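Local atomic coordinates of beta-galactosidase (Geobacillus stearothermophilus, PDB entry 4OIF), a protein that probably hydrolyses terminal non-reducing beta-D-galactose residues of beta-D-galactosides, as a zinc-containing, homotrimeric member of glycoside hydrolase family 42. Residues 63-68 / 137-142; 96-101 / 114-119. All blocks are in the same frame, centred on the assembly; numbering follows the deposited sequence.

How the contacts relate
Both contacts belong to the TIM-barrel part of the chain and lie on the same side of its centre. Contact 2 (96-101 / 114-119) is nested in sequence inside the stretch of chain that contact 1 (63-68 / 137-142) closes. Their centres are 21 Å apart and their nearest atoms about 5 Å, without touching. Helix 127-144 links them: it carries Leu139 and Leu140 of contact 1, while its Tyr129, Val128 and Lys132 meet Leu97 and Tyr101 of contact 2. Contact 1 is apolar and lies away from the zinc site and the predicted catalytic residues. Contact 2 includes Arg119, predicted to bind substrate, and the side chain of its Ser98 is about 13 Å from the zinc ion.

Contact 1 (63-68 / 137-142); sequences GVYRFE and NRLLAE
Leu139 reaches the ring of Tyr65 with one methyl. Its CD1 lies over a face of the phenol, 3.8 Å from the ring centroid and 25° off the ring normal, displaced toward the rim on the hydroxyl side, where CZ of Tyr65 is 3.5 Å from CD1 of Leu139. This is a CH-pi contact, and the two side chains cross at about a right angle. The buried Phe67 meets both leucines obliquely: its CZ is 3.9 Å from CB of Leu139, and its CE1 stands 4.1 Å from CD2 of Leu140. Leu139 thus suits its place by serving both rings, while Leu140 adds one methyl.

Both aromatic residues hold CG beside the backbone N and anti to the carbonyl carbon (chi1 -58° in Tyr65, -72° in Phe67), which, in each residue, swings the ring from the loop toward helix 127-144. Between them Arg66 turns the other way, and its NH1 donates to the Tyr65 carbonyl O at 3.1 Å, from above the carbonyl plane. Backbone bonding of Arg66 with Leu58 further ties down the loop.

Tyr65 also touches His135, and Phe67 touches Arg143 and Tyr144. The loop between helices 55-58 and 68-79 thus packs on helix 127-144, whose other side meets helix 218-246. Helices 68-79 and 127-144 lead on to strands 83-87 and 150-154, parallel neighbours in the barrel sheet.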
loop_
_atom_site.group_PDB
_atom_site.type_symbol
_atom_site.label_atom_id
_atom_site.label_comp_id
_atom_site.label_asym_id
_atom_site.label_seq_id
_atom_site.Cartn_x
_atom_site.Cartn_y
_atom_site.Cartn_z
ATOM N N GLY A 63 2.474 1.203 44.660
ATOM C CA GLY A 63 2.266 1.576 46.051
ATOM C C GLY A 63 3.336 2.488 46.623
ATOM O O GLY A 63 3.330 2.806 47.810
ATOM N N VAL A 64 4.255 2.905 45.766
ATOM C CA VAL A 64 5.375 3.744 46.153
ATOM C C VAL A 64 5.251 5.099 45.471
ATOM O O VAL A 64 5.495 5.213 44.271
ATOM C CB VAL A 64 6.704 3.093 45.756
ATOM C CG1 VAL A 64 7.868 3.923 46.239
ATOM C CG2 VAL A 64 6.775 1.667 46.283
ATOM N N TYR A 65 4.885 6.129 46.225
ATOM C CA TYR A 65 4.539 7.413 45.612
ATOM C C TYR A 65 5.588 8.498 45.765
ATOM O O TYR A 65 6.350 8.538 46.735
ATOM C CB TYR A 65 3.209 7.913 46.166
ATOM C CG TYR A 65 2.099 6.928 45.920
ATOM C CD1 TYR A 65 1.516 6.813 44.657
ATOM C CD2 TYR A 65 1.649 6.090 46.940
ATOM C CE1 TYR A 65 0.511 5.890 44.415
ATOM C CE2 TYR A 65 0.637 5.162 46.713
ATOM C CZ TYR A 65 0.072 5.066 45.449
ATOM O OH TYR A 65 -0.936 4.158 45.221
ATOM N N ARG A 66 5.608 9.373 44.768
ATOM C CA ARG A 66 6.533 10.485 44.700
ATOM C C ARG A 66 5.785 11.736 44.292
ATOM O O ARG A 66 5.852 12.130 43.130
ATOM C CB ARG A 66 7.645 10.205 43.694
ATOM C CG ARG A 66 8.590 9.097 44.095
ATOM C CD ARG A 66 9.526 9.538 45.200
ATOM N NE ARG A 66 10.475 8.474 45.515
ATOM C CZ ARG A 66 10.311 7.575 46.483
ATOM N NH1 ARG A 66 9.232 7.610 47.260
ATOM N NH2 ARG A 66 11.236 6.643 46.677
ATOM N N PHE A 67 5.078 12.354 45.240
ATOM C CA PHE A 67 4.279 13.552 44.961
ATOM C C PHE A 67 5.020 14.868 45.224
ATOM O O PHE A 67 4.520 15.936 44.867
ATOM C CB PHE A 67 2.988 13.556 45.792
ATOM C CG PHE A 67 1.967 12.564 45.340
ATOM C CD1 PHE A 67 1.286 12.746 44.149
ATOM C CD2 PHE A 67 1.671 11.457 46.116
ATOM C CE1 PHE A 67 0.333 11.838 43.732
ATOM C CE2 PHE A 67 0.722 10.538 45.708
ATOM C CZ PHE A 67 0.049 10.728 44.512
ATOM N N GLU A 68 6.198 14.801 45.844
ATOM C CA GLU A 68 6.877 16.020 46.290
ATOM C C GLU A 68 7.196 16.954 45.125
ATOM O O GLU A 68 6.943 18.174 45.205
ATOM C CB GLU A 68 8.149 15.681 47.064
ATOM C CG GLU A 68 7.920 14.763 48.277
ATOM C CD GLU A 68 7.731 13.288 47.888
ATOM O OE1 GLU A 68 8.546 12.761 47.094
ATOM O OE2 GLU A 68 6.760 12.659 48.370
ATOM N N ASN A 137 -6.370 8.811 40.684
ATOM C CA ASN A 137 -7.151 10.028 40.554
ATOM C C ASN A 137 -7.576 10.515 41.926
ATOM O O ASN A 137 -7.481 11.709 42.238
ATOM C CB ASN A 137 -8.360 9.803 39.665
ATOM C CG ASN A 137 -7.975 9.609 38.225
ATOM O OD1 ASN A 137 -6.794 9.503 37.905
ATOM N ND2 ASN A 137 -8.960 9.548 37.349
ATOM N N ARG A 138 -7.988 9.576 42.771
ATOM C CA ARG A 138 -8.371 9.925 44.130
ATOM C C ARG A 138 -7.215 10.531 44.935
ATOM O O ARG A 138 -7.409 11.524 45.620
ATOM C CB ARG A 138 -8.929 8.712 44.850
ATOM C CG ARG A 138 -9.354 8.988 46.273
ATOM C CD ARG A 138 -10.080 7.802 46.840
ATOM N NE ARG A 138 -11.306 7.522 46.100
ATOM C CZ ARG A 138 -12.454 8.160 46.310
ATOM N NH1 ARG A 138 -12.521 9.112 47.235
ATOM N NH2 ARG A 138 -13.529 7.849 45.596
ATOM N N LEU A 139 -6.018 9.951 44.855
ATOM C CA LEU A 139 -4.882 10.518 45.584
ATOM C C LEU A 139 -4.628 11.940 45.100
ATOM O O LEU A 139 -4.370 12.850 45.901
ATOM C CB LEU A 139 -3.614 9.661 45.419
ATOM C CG LEU A 139 -3.665 8.257 46.044
ATOM C CD1 LEU A 139 -2.383 7.470 45.783
ATOM C CD2 LEU A 139 -3.949 8.319 47.534
ATOM N N LEU A 140 -4.719 12.130 43.786
ATOM C CA LEU A 140 -4.507 13.457 43.222
ATOM C C LEU A 140 -5.525 14.463 43.759
ATOM O O LEU A 140 -5.132 15.539 44.215
ATOM C CB LEU A 140 -4.561 13.419 41.695
ATOM C CG LEU A 140 -3.298 12.915 40.987
ATOM C CD1 LEU A 140 -3.600 12.654 39.528
ATOM C CD2 LEU A 140 -2.120 13.882 41.144
ATOM N N ALA A 141 -6.815 14.123 43.725
ATOM C CA ALA A 141 -7.827 15.061 44.216
ATOM C C ALA A 141 -7.667 15.303 45.720
ATOM O O ALA A 141 -7.867 16.415 46.195
ATOM C CB ALA A 141 -9.243 14.574 43.893
ATOM N N GLU A 142 -7.289 14.273 46.459
ATOM C CA GLU A 142 -7.050 14.423 47.885
ATOM C C GLU A 142 -5.972 15.454 48.127
ATOM O O GLU A 142 -6.129 16.325 48.978
ATOM C CB GLU A 142 -6.625 13.102 48.540
ATOM C CG GLU A 142 -7.708 12.058 48.677
ATOM C CD GLU A 142 -7.203 10.782 49.346
ATOM O OE1 GLU A 142 -5.970 10.618 49.473
ATOM O OE2 GLU A 142 -8.039 9.946 49.738
#

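Contact 2 (96-101 / 114-119)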
loop_
_atom_site.group_PDB
_atom_site.type_symbol
_atom_site.label_atom_id
_atom_site.label_comp_id
_atom_site.label_asym_id
_atom_site.label_seq_id
_atom_site.Cartn_x
_atom_site.Cartn_y
_atom_site.Cartn_z
ATOM N N TRP A 96 5.575 -1.299 34.936
ATOM C CA TRP A 96 5.351 -2.288 36.003
ATOM C C TRP A 96 3.916 -2.769 35.951
ATOM O O TRP A 96 3.642 -3.958 36.138
ATOM C CB TRP A 96 5.699 -1.760 37.419
ATOM C CG TRP A 96 5.047 -0.474 37.895
ATOM C CD1 TRP A 96 5.626 0.762 37.939
ATOM C CD2 TRP A 96 3.730 -0.311 38.437
ATOM N NE1 TRP A 96 4.749 1.683 38.446
ATOM C CE2 TRP A 96 3.577 1.054 38.760
ATOM C CE3 TRP A 96 2.663 -1.183 38.675
ATOM C CZ2 TRP A 96 2.398 1.570 39.297
ATOM C CZ3 TRP A 96 1.492 -0.673 39.207
ATOM C CH2 TRP A 96 1.368 0.690 39.512
ATOM N N LEU A 97 3.012 -1.848 35.640
ATOM C CA LEU A 97 1.590 -2.148 35.624
ATOM C C LEU A 97 1.231 -3.124 34.512
ATOM O O LEU A 97 0.544 -4.104 34.751
ATOM C CB LEU A 97 0.785 -0.858 35.486
ATOM C CG LEU A 97 -0.602 -0.880 36.133
ATOM C CD1 LEU A 97 -1.034 0.536 36.512
ATOM C CD2 LEU A 97 -1.645 -1.556 35.242
ATOM N N SER A 98 1.681 -2.850 33.295
ATOM C CA SER A 98 1.498 -3.797 32.208
ATOM C C SER A 98 2.100 -5.147 32.594
ATOM O O SER A 98 1.514 -6.195 32.319
ATOM C CB SER A 98 2.138 -3.287 30.905
ATOM O OG SER A 98 1.590 -2.041 30.499
ATOM N N GLN A 99 3.262 -5.127 33.248
ATOM C CA GLN A 99 3.960 -6.383 33.499
ATOM C C GLN A 99 3.224 -7.265 34.502
ATOM O O GLN A 99 3.105 -8.471 34.307
ATOM C CB GLN A 99 5.383 -6.118 33.984
ATOM C CG GLN A 99 6.249 -7.364 34.049
ATOM C CD GLN A 99 7.659 -7.074 34.543
ATOM O OE1 GLN A 99 7.857 -6.370 35.540
ATOM N NE2 GLN A 99 8.648 -7.608 33.842
ATOM N N LYS A 100 2.727 -6.655 35.572
ATOM C CA LYS A 100 2.056 -7.393 36.639
ATOM C C LYS A 100 0.594 -7.698 36.314
ATOM O O LYS A 100 0.030 -8.689 36.782
ATOM C CB LYS A 100 2.141 -6.600 37.942
ATOM C CG LYS A 100 1.537 -7.288 39.134
ATOM C CD LYS A 100 1.850 -6.544 40.413
ATOM C CE LYS A 100 1.366 -7.321 41.626
ATOM N NZ LYS A 100 1.859 -6.726 42.894
ATOM N N TYR A 101 -0.028 -6.837 35.521
ATOM C CA TYR A 101 -1.442 -6.994 35.226
ATOM C C TYR A 101 -1.669 -6.955 33.733
ATOM O O TYR A 101 -2.207 -5.974 33.210
ATOM C CB TYR A 101 -2.267 -5.904 35.898
ATOM C CG TYR A 101 -2.011 -5.721 37.376
ATOM C CD1 TYR A 101 -2.491 -6.630 38.306
ATOM C CD2 TYR A 101 -1.313 -4.616 37.846
ATOM C CE1 TYR A 101 -2.261 -6.453 39.653
ATOM C CE2 TYR A 101 -1.088 -4.429 39.193
ATOM C CZ TYR A 101 -1.559 -5.349 40.091
ATOM O OH TYR A 101 -1.336 -5.159 41.437
ATOM N N GLN A 114 -1.457 -7.092 22.424
ATOM C CA GLN A 114 -0.365 -6.152 22.273
ATOM C C GLN A 114 0.643 -6.283 23.407
ATOM O O GLN A 114 0.308 -6.738 24.497
ATOM C CB GLN A 114 -0.914 -4.731 22.234
ATOM C CG GLN A 114 -2.023 -4.538 21.229
ATOM C CD GLN A 114 -1.518 -4.523 19.807
ATOM O OE1 GLN A 114 -0.841 -3.586 19.387
ATOM N NE2 GLN A 114 -1.846 -5.564 19.055
ATOM N N LEU A 115 1.877 -5.871 23.162
ATOM C CA LEU A 115 2.827 -5.755 24.255
ATOM C C LEU A 115 2.691 -4.369 24.850
ATOM O O LEU A 115 2.038 -3.503 24.283
ATOM C CB LEU A 115 4.255 -5.978 23.775
ATOM C CG LEU A 115 4.475 -7.162 22.843
ATOM C CD1 LEU A 115 5.928 -7.194 22.395
ATOM C CD2 LEU A 115 4.067 -8.463 23.530
ATOM N N HIS A 116 3.315 -4.166 25.995
ATOM C CA HIS A 116 3.410 -2.851 26.583
ATOM C C HIS A 116 4.119 -1.831 25.684
ATOM O O HIS A 116 5.105 -2.149 25.014
ATOM C CB HIS A 116 4.151 -2.939 27.902
ATOM C CG HIS A 116 4.492 -1.608 28.473
ATOM N ND1 HIS A 116 3.544 -0.770 29.012
ATOM C CD2 HIS A 116 5.671 -0.953 28.560
ATOM C CE1 HIS A 116 4.128 0.335 29.433
ATOM N NE2 HIS A 116 5.419 0.250 29.168
ATOM N N GLY A 117 3.629 -0.598 25.689
ATOM C CA GLY A 117 4.310 0.482 25.003
ATOM C C GLY A 117 3.357 1.539 24.497
ATOM O O GLY A 117 2.147 1.423 24.685
ATOM N N GLY A 118 3.905 2.566 23.846
ATOM C CA GLY A 118 3.102 3.639 23.290
ATOM C C GLY A 118 2.273 4.304 24.367
ATOM O O GLY A 118 2.739 4.471 25.496
ATOM N N ARG A 119 1.039 4.660 24.023
ATOM C CA ARG A 119 0.145 5.369 24.926
ATOM C C ARG A 119 -1.288 5.266 24.443
ATOM O O ARG A 119 -1.538 4.836 23.313
ATOM C CB ARG A 119 0.531 6.843 25.027
ATOM C CG ARG A 119 0.355 7.571 23.711
ATOM C CD ARG A 119 0.649 9.049 23.825
ATOM N NE ARG A 119 0.259 9.759 22.614
ATOM C CZ ARG A 119 0.216 11.084 22.512
ATOM N NH1 ARG A 119 0.567 11.833 23.544
ATOM N NH2 ARG A 119 -0.162 11.656 21.376
#
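A single polar bond joins the two segments, between OG of Ser98 and ND1 of His116, 2.8 Å apart. The hydroxyl approaches the imidazole obliquely. With CG anti to the backbone N (chi1 171°), the His116 ring extends alongside Ser98, and ND1 becomes the ring atom nearest OG. Serine fits here because its short arm lets the helix come close: the CA atoms of Ser98 and His116 are 6.0 Å apart.

Beyond the bond there is close packing alone: CB of Ser98 is 3.4 Å from ND1 of His116 and 3.6 Å from its CB. Arg93 packs on both side chains and also donates from NH2 to the Gly117 carbonyl.

Gly117 and Gly118 both have positive phi, which glycine adopts easily. Gly118 O accepts a hydrogen bond from His198 of a second subunit, while Gln99 NE2 bonds Ser204 OG of that subunit.

Because serine and histidine can each give or accept, whether ND1 carries the hydrogen is left open by this bond. It joins helix 95-100 to the loop leading into Arg119, a predicted substrate-binding residue, at the interface with the second subunit.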